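Local coordinates for protein prenylcyclase (Actinoplanes teichomyceticus, PDB 6IJ1) that is of unconfirmed activity but is probably a prenyl-cyclising or prenyl-transferring enzyme that acts on isoprenoid chains, at residues Val129-Pro134 against Val158-Ala163; Asp151-Gly156 against Val294-Thr299; Tyr193-Pro198 against Ala289-Val294. All coordinates share one frame; numbering follows the deposited sequence.

Contact 1 (Val129-Pro134 against Val158-Ala163)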
# COMPACT_ATOMS: atom_id res chain seq x y z
N VAL A 129 -7.50 11.88 3.81
CA VAL A 129 -7.78 11.70 2.40
C VAL A 129 -8.74 10.53 2.23
O VAL A 129 -8.50 9.46 2.80
CB VAL A 129 -6.48 11.45 1.62
CG1 VAL A 129 -6.74 11.30 0.16
CG2 VAL A 129 -5.47 12.62 1.85
N SER A 130 -9.83 10.75 1.50
CA SER A 130 -10.73 9.65 1.23
C SER A 130 -10.28 8.88 0.00
O SER A 130 -9.64 9.40 -0.89
CB SER A 130 -12.18 10.12 1.00
OG SER A 130 -12.25 11.01 -0.12
N THR A 131 -10.75 7.61 -0.10
CA THR A 131 -10.41 6.86 -1.30
C THR A 131 -11.19 7.36 -2.53
O THR A 131 -10.68 7.35 -3.67
CB THR A 131 -10.70 5.37 -1.03
OG1 THR A 131 -9.87 4.95 0.04
CG2 THR A 131 -10.38 4.51 -2.23
N TYR A 132 -12.46 7.71 -2.31
CA TYR A 132 -13.34 8.17 -3.37
C TYR A 132 -13.98 9.49 -2.96
O TYR A 132 -14.08 9.82 -1.78
CB TYR A 132 -14.48 7.13 -3.62
CG TYR A 132 -14.00 5.76 -4.04
CD1 TYR A 132 -13.65 5.49 -5.35
CD2 TYR A 132 -13.93 4.73 -3.07
CE1 TYR A 132 -13.22 4.21 -5.67
CE2 TYR A 132 -13.52 3.45 -3.43
CZ TYR A 132 -13.18 3.24 -4.73
OH TYR A 132 -12.77 1.93 -4.98
N VAL A 133 -14.53 10.19 -3.98
CA VAL A 133 -15.34 11.38 -3.75
C VAL A 133 -16.69 11.11 -4.37
O VAL A 133 -16.76 10.46 -5.41
CB VAL A 133 -14.72 12.65 -4.39
CG1 VAL A 133 -13.45 13.01 -3.67
CG2 VAL A 133 -14.44 12.43 -5.82
N PRO A 134 -17.77 11.62 -3.78
CA PRO A 134 -19.10 11.26 -4.30
C PRO A 134 -19.32 11.73 -5.73
O PRO A 134 -19.85 10.99 -6.55
CB PRO A 134 -20.05 11.96 -3.32
CG PRO A 134 -19.27 12.16 -2.09
CD PRO A 134 -17.83 12.33 -2.50
N VAL A 158 -7.29 6.35 6.88
CA VAL A 158 -5.95 6.61 7.40
C VAL A 158 -4.88 5.88 6.56
O VAL A 158 -3.77 6.39 6.40
CB VAL A 158 -5.88 6.22 8.88
CG1 VAL A 158 -4.45 6.35 9.42
CG2 VAL A 158 -6.78 7.10 9.71
N CYS A 159 -5.18 4.68 6.02
CA CYS A 159 -4.19 3.99 5.19
C CYS A 159 -3.88 4.72 3.88
O CYS A 159 -2.72 4.79 3.47
CB CYS A 159 -4.71 2.54 4.89
SG CYS A 159 -6.48 2.50 4.35
N VAL A 160 -4.91 5.28 3.24
CA VAL A 160 -4.69 6.05 2.02
C VAL A 160 -3.98 7.34 2.37
O VAL A 160 -3.05 7.75 1.66
CB VAL A 160 -6.06 6.31 1.37
CG1 VAL A 160 -5.88 7.23 0.15
CG2 VAL A 160 -6.71 4.94 0.97
N THR A 161 -4.39 7.97 3.47
CA THR A 161 -3.70 9.20 3.90
C THR A 161 -2.24 8.91 4.18
O THR A 161 -1.35 9.68 3.78
CB THR A 161 -4.36 9.74 5.15
OG1 THR A 161 -5.75 9.90 4.94
CG2 THR A 161 -3.75 11.09 5.59
N ALA A 162 -1.96 7.78 4.85
CA ALA A 162 -0.58 7.43 5.16
C ALA A 162 0.26 7.30 3.91
O ALA A 162 1.42 7.71 3.91
CB ALA A 162 -0.56 6.11 5.95
N ALA A 163 -0.29 6.74 2.83
CA ALA A 163 0.45 6.60 1.58
C ALA A 163 0.64 7.94 0.90
O ALA A 163 1.78 8.31 0.56
CB ALA A 163 -0.32 5.65 0.64
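Val129 meets Thr161 through a nearly straight hydrogen bond, Val129 N to Thr161 OG1, 2.9 Å long with an angle of 175° at the hydrogen. Thr161 suits this place because a threonine on a helix can fold its hydroxyl back beside its own backbone N (chi1 -54°). There it gives its proton to the carbonyl of His157 one turn earlier and still accepts the amide from the loop. The branched side chain of Val129 points at the helix and meets Val160 at about a right angle, with Val129 CG1 4.2 Å from Val160 CG1. Ser130 turns from the helix and bonds within its own loop, Ser130 OG to Tyr132 O at 2.7 Å, with Ser130 OG above the plane of the Tyr132 carbonyl. At Thr131 the hydroxyl lies 3.3 Å from Val160 CG2, while His157 ND1 and the indole N-H of Trp194 satisfy its polar needs. The methyl of Thr131 lies over one face of the Tyr132 ring, toward its rim. The loop thus binds the first turn of helix 158-164, with Val176 of helix 173-182 touching both Val129 and Thr161, and, from helix 91-104, Ala91 touching Val129 and Asp92 touching Val160.

Contact 2 (Asp151-Gly156 against Val294-Thr299)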
# COMPACT_ATOMS: atom_id res chain seq x y z
N ASP A 151 -21.11 6.43 2.06
CA ASP A 151 -20.40 7.36 2.92
C ASP A 151 -19.15 6.77 3.57
O ASP A 151 -18.23 7.53 3.91
CB ASP A 151 -21.29 7.89 4.05
CG ASP A 151 -22.39 8.84 3.58
OD1 ASP A 151 -22.50 9.16 2.36
OD2 ASP A 151 -23.15 9.25 4.49
N GLY A 152 -19.10 5.45 3.83
CA GLY A 152 -17.87 4.85 4.35
C GLY A 152 -16.74 5.04 3.35
O GLY A 152 -15.62 5.43 3.73
N TRP A 153 -17.01 4.75 2.08
CA TRP A 153 -16.01 4.80 1.01
C TRP A 153 -15.58 6.21 0.69
O TRP A 153 -14.49 6.40 0.12
CB TRP A 153 -16.55 4.11 -0.25
CG TRP A 153 -16.51 2.62 -0.17
CD1 TRP A 153 -16.36 1.86 0.95
CD2 TRP A 153 -16.60 1.74 -1.26
NE1 TRP A 153 -16.35 0.51 0.59
CE2 TRP A 153 -16.49 0.42 -0.75
CE3 TRP A 153 -16.72 1.93 -2.64
CZ2 TRP A 153 -16.51 -0.71 -1.58
CZ3 TRP A 153 -16.74 0.80 -3.47
CH2 TRP A 153 -16.65 -0.50 -2.92
N CYS A 154 -16.37 7.21 1.07
CA CYS A 154 -16.04 8.60 0.79
C CYS A 154 -15.57 9.33 2.02
O CYS A 154 -15.31 10.55 1.93
CB CYS A 154 -17.26 9.31 0.17
SG CYS A 154 -17.68 8.61 -1.41
N GLY A 155 -15.37 8.62 3.16
CA GLY A 155 -14.80 9.20 4.36
C GLY A 155 -13.29 9.16 4.33
O GLY A 155 -12.71 8.52 3.45
N GLY A 156 -12.70 9.85 5.29
CA GLY A 156 -11.24 9.87 5.40
C GLY A 156 -10.72 8.49 5.77
O GLY A 156 -11.21 7.86 6.70
N VAL A 294 -14.28 -3.19 2.69
CA VAL A 294 -15.26 -2.65 3.63
C VAL A 294 -16.56 -2.36 2.89
O VAL A 294 -16.58 -1.92 1.74
CB VAL A 294 -14.72 -1.35 4.25
CG1 VAL A 294 -15.65 -0.85 5.41
CG2 VAL A 294 -13.33 -1.58 4.87
N LEU A 295 -17.67 -2.58 3.59
CA LEU A 295 -18.93 -2.29 2.93
C LEU A 295 -19.06 -0.79 2.73
O LEU A 295 -18.62 -0.03 3.59
CB LEU A 295 -20.11 -2.82 3.76
CG LEU A 295 -20.15 -4.38 3.75
CD1 LEU A 295 -20.96 -4.83 4.95
CD2 LEU A 295 -20.58 -4.95 2.42
N PRO A 296 -19.70 -0.35 1.65
CA PRO A 296 -19.70 1.09 1.28
C PRO A 296 -20.24 2.02 2.34
O PRO A 296 -19.81 3.19 2.42
CB PRO A 296 -20.57 1.12 0.04
CG PRO A 296 -20.27 -0.22 -0.61
CD PRO A 296 -20.08 -1.19 0.51
N TRP A 297 -21.17 1.56 3.18
CA TRP A 297 -21.78 2.40 4.19
C TRP A 297 -21.11 2.23 5.52
O TRP A 297 -21.50 2.89 6.50
CB TRP A 297 -23.28 2.01 4.28
CG TRP A 297 -23.52 0.50 4.47
CD1 TRP A 297 -23.65 -0.17 5.64
CD2 TRP A 297 -23.62 -0.48 3.44
NE1 TRP A 297 -23.83 -1.55 5.42
CE2 TRP A 297 -23.80 -1.74 4.07
CE3 TRP A 297 -23.53 -0.43 2.06
CZ2 TRP A 297 -23.92 -2.94 3.33
CZ3 TRP A 297 -23.66 -1.63 1.33
CH2 TRP A 297 -23.85 -2.86 1.99
N GLU A 298 -20.07 1.38 5.61
CA GLU A 298 -19.46 1.08 6.88
C GLU A 298 -18.31 2.04 7.16
O GLU A 298 -17.40 2.18 6.32
CB GLU A 298 -18.96 -0.36 6.88
CG GLU A 298 -18.19 -0.72 8.07
CD GLU A 298 -18.99 -0.75 9.36
OE1 GLU A 298 -19.86 -1.66 9.51
OE2 GLU A 298 -18.78 0.10 10.21
N THR A 299 -18.37 2.74 8.30
CA THR A 299 -17.30 3.64 8.71
C THR A 299 -16.38 3.06 9.76
O THR A 299 -15.34 3.65 10.07
CB THR A 299 -17.85 4.97 9.25
OG1 THR A 299 -18.55 4.72 10.48
CG2 THR A 299 -18.83 5.53 8.27
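Val294 O receives the indole N-H of Trp153 just ahead of a type I beta turn, Leu295 to Glu298, which packs against the loop 151-156. The bond from Trp153 NE1 to Val294 O is 2.7 Å; the oxygen lies in the indole plane, but the nitrogen stands 44° out of the carbonyl plane. Trp153 CG lies beside its own backbone N, anti to the carbonyl carbon (chi1 -77°). Pro296 takes the second position of the turn, where its ring-restricted backbone fits well, and Glu298 N closes the turn on Leu295 O. Pro296 CA sits over the five-membered ring of Trp153, 3.5 Å from its centroid, a CH-pi contact. Pro296 CG follows the same face toward the rim, 3.8 Å from Trp153 CE2. Pro296 O meets two successive amides: Trp153 N at 3.2 Å, and Gly152 N at 2.8 Å in a weak, bent bond (120°). Trp150 and Trp194 meet the Trp153 indole edge-to-face. The Glu298 side chain leaves the backbone away from 151-156; its OE2 accepts Asp300 N. Glycine suits position 152, since a beta carbon there would run into Glu298 O and Pro296 O. Gly152 CA is 3.4 Å from Glu298 O in a CA-H...O contact.

Contact 3 (Tyr193-Pro198 against Ala289-Val294)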
# COMPACT_ATOMS: atom_id res chain seq x y z
N TYR A 193 -8.15 1.43 6.95
CA TYR A 193 -9.52 1.16 6.53
C TYR A 193 -9.59 -0.10 5.70
O TYR A 193 -10.35 -1.02 6.04
CB TYR A 193 -10.04 2.36 5.74
CG TYR A 193 -11.53 2.28 5.38
CD1 TYR A 193 -12.53 2.57 6.35
CD2 TYR A 193 -11.93 1.96 4.07
CE1 TYR A 193 -13.89 2.55 5.96
CE2 TYR A 193 -13.30 1.97 3.70
CZ TYR A 193 -14.25 2.26 4.68
OH TYR A 193 -15.56 2.24 4.25
N TRP A 194 -8.77 -0.21 4.65
CA TRP A 194 -8.87 -1.30 3.70
C TRP A 194 -8.06 -2.53 4.07
O TRP A 194 -8.05 -3.47 3.27
CB TRP A 194 -8.43 -0.85 2.28
CG TRP A 194 -9.26 0.31 1.73
CD1 TRP A 194 -8.87 1.59 1.60
CD2 TRP A 194 -10.58 0.22 1.18
NE1 TRP A 194 -9.88 2.35 1.00
CE2 TRP A 194 -10.95 1.51 0.75
CE3 TRP A 194 -11.48 -0.83 1.02
CZ2 TRP A 194 -12.16 1.79 0.17
CZ3 TRP A 194 -12.71 -0.56 0.43
CH2 TRP A 194 -13.05 0.75 0.03
N TRP A 195 -7.30 -2.51 5.16
CA TRP A 195 -6.34 -3.59 5.42
C TRP A 195 -6.58 -4.16 6.79
O TRP A 195 -6.86 -3.45 7.75
CB TRP A 195 -4.88 -3.08 5.32
CG TRP A 195 -4.63 -2.54 3.95
CD1 TRP A 195 -4.76 -1.21 3.55
CD2 TRP A 195 -4.19 -3.26 2.78
NE1 TRP A 195 -4.45 -1.10 2.20
CE2 TRP A 195 -4.09 -2.34 1.71
CE3 TRP A 195 -3.89 -4.62 2.53
CZ2 TRP A 195 -3.73 -2.74 0.42
CZ3 TRP A 195 -3.51 -5.00 1.25
CH2 TRP A 195 -3.42 -4.07 0.20
N ILE A 196 -6.45 -5.50 6.88
CA ILE A 196 -6.56 -6.21 8.15
C ILE A 196 -5.40 -5.87 9.09
O ILE A 196 -5.58 -5.82 10.30
CB ILE A 196 -6.57 -7.73 7.83
CG1 ILE A 196 -7.91 -8.07 7.18
CG2 ILE A 196 -6.29 -8.53 9.07
CD1 ILE A 196 -9.09 -7.96 8.14
N ASP A 197 -4.22 -5.65 8.55
CA ASP A 197 -3.00 -5.50 9.33
C ASP A 197 -2.70 -4.02 9.53
O ASP A 197 -2.38 -3.34 8.56
CB ASP A 197 -1.83 -6.17 8.61
CG ASP A 197 -2.06 -7.65 8.38
OD1 ASP A 197 -2.39 -8.39 9.35
OD2 ASP A 197 -1.91 -8.11 7.22
N PRO A 198 -2.74 -3.50 10.76
CA PRO A 198 -2.35 -2.10 10.98
C PRO A 198 -0.89 -1.86 10.71
O PRO A 198 -0.48 -0.68 10.60
CB PRO A 198 -2.69 -1.87 12.45
CG PRO A 198 -2.58 -3.24 13.08
CD PRO A 198 -3.16 -4.17 11.99
N ALA A 289 -1.32 -10.30 1.61
CA ALA A 289 -1.71 -8.89 1.58
C ALA A 289 -3.24 -8.85 1.69
O ALA A 289 -3.97 -8.75 0.70
CB ALA A 289 -1.18 -8.23 0.29
N ARG A 290 -3.72 -8.95 2.93
CA ARG A 290 -5.13 -9.25 3.19
C ARG A 290 -5.90 -7.94 3.23
O ARG A 290 -5.75 -7.14 4.17
CB ARG A 290 -5.30 -10.03 4.50
CG ARG A 290 -4.51 -11.37 4.52
CD ARG A 290 -4.77 -12.27 3.27
NE ARG A 290 -6.01 -13.03 3.34
CZ ARG A 290 -6.12 -14.24 3.94
NH1 ARG A 290 -5.15 -14.76 4.58
NH2 ARG A 290 -7.26 -14.85 3.99
N LEU A 291 -6.68 -7.73 2.19
CA LEU A 291 -7.41 -6.49 1.94
C LEU A 291 -8.85 -6.74 2.35
O LEU A 291 -9.48 -7.69 1.87
CB LEU A 291 -7.31 -6.17 0.44
CG LEU A 291 -7.68 -4.84 -0.18
CD1 LEU A 291 -7.38 -5.01 -1.66
CD2 LEU A 291 -9.16 -4.68 0.05
N ARG A 292 -9.40 -5.89 3.21
CA ARG A 292 -10.82 -6.05 3.55
C ARG A 292 -11.63 -5.06 2.72
O ARG A 292 -11.41 -3.84 2.80
CB ARG A 292 -11.06 -5.89 5.04
CG ARG A 292 -10.61 -4.58 5.66
CD ARG A 292 -10.77 -4.61 7.18
NE ARG A 292 -10.39 -3.34 7.78
CZ ARG A 292 -10.23 -3.16 9.08
NH1 ARG A 292 -10.48 -4.16 9.96
NH2 ARG A 292 -9.81 -1.99 9.55
N MET A 293 -12.53 -5.60 1.90
CA MET A 293 -13.40 -4.76 1.08
C MET A 293 -14.55 -4.27 1.96
O MET A 293 -15.64 -4.87 2.02
CB MET A 293 -13.90 -5.53 -0.15
CG MET A 293 -12.90 -5.70 -1.26
SD MET A 293 -12.33 -4.09 -1.86
CE MET A 293 -13.90 -3.37 -2.28
N VAL A 294 -14.28 -3.19 2.69
CA VAL A 294 -15.26 -2.65 3.63
C VAL A 294 -16.56 -2.36 2.89
O VAL A 294 -16.58 -1.92 1.74
CB VAL A 294 -14.72 -1.35 4.25
CG1 VAL A 294 -15.65 -0.85 5.41
CG2 VAL A 294 -13.33 -1.58 4.87
O HOH W 1 -3.58 -6.44 5.77
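A single beta bridge joins Trp195 to Leu291, their CA atoms 4.7 Å apart in a non-hydrogen-bonded antiparallel pair whose touching parts run 133° apart. The flanking residues carry its two bonds, Arg292 N to Trp194 O at 2.8 Å and Ile196 N to Arg290 O at 3.2 Å. A water extends the second: it accepts Asp197 N and donates to Asp197 OD2 and to Arg290 O, the latter 2.8 Å from the water oxygen. Arg292 leaves its backbone with CG between N and the carbonyl carbon (chi1 58°), then runs extended to NE. Its NE bonds to Tyr193 O at 2.9 Å and 169°, the oxygen near the guanidinium plane, while Trp195 O lies over one face. A long, flat donor suits this place, since NH2 also reaches Ala192 O and a salt bridge with Asp302. Strand 291-292 is an outer strand of a small three-stranded sheet in a chain with far more helix than strand; beyond it Leu291 bonds to Ala321. Around the bridge, Leu291 CB covers a face of the Trp195 indole, and Met293 makes an oblique Met-aromatic contact with Trp194. Val294 CG2 lies over the Tyr193 ring, 3.9 Å from its centroid, and Val294 CG1 approaches Tyr193 OH, itself hydrogen-bonded to Glu298 O, to 3.3 Å. A bound imidazole, probably from the crystallisation liquor, sits about 4 Å from the Tyr193 side chain.

How the contacts relate
From the N terminus, the loop before helix 134-141 comes first, and contact 1 brings helix 158-164 back onto it. Before that short loop closes, residues 151-156 leave to meet 294-299, which makes contacts 1 and 2 cross along the chain. Contact 3 begins after contact 1 is complete and lies wholly within the long excursion spanned by contact 2; the two share Val294, where strand 291-292 runs on into the turn. Direct touches join all three: Cys159 SG packed against the backbone N of Tyr193, the Tyr132 ring against Trp153, and Tyr193 OH probably hydrogen-bonded with the Gly152 carbonyl. Together they tie loops between the helices to the small sheet far along the sequence.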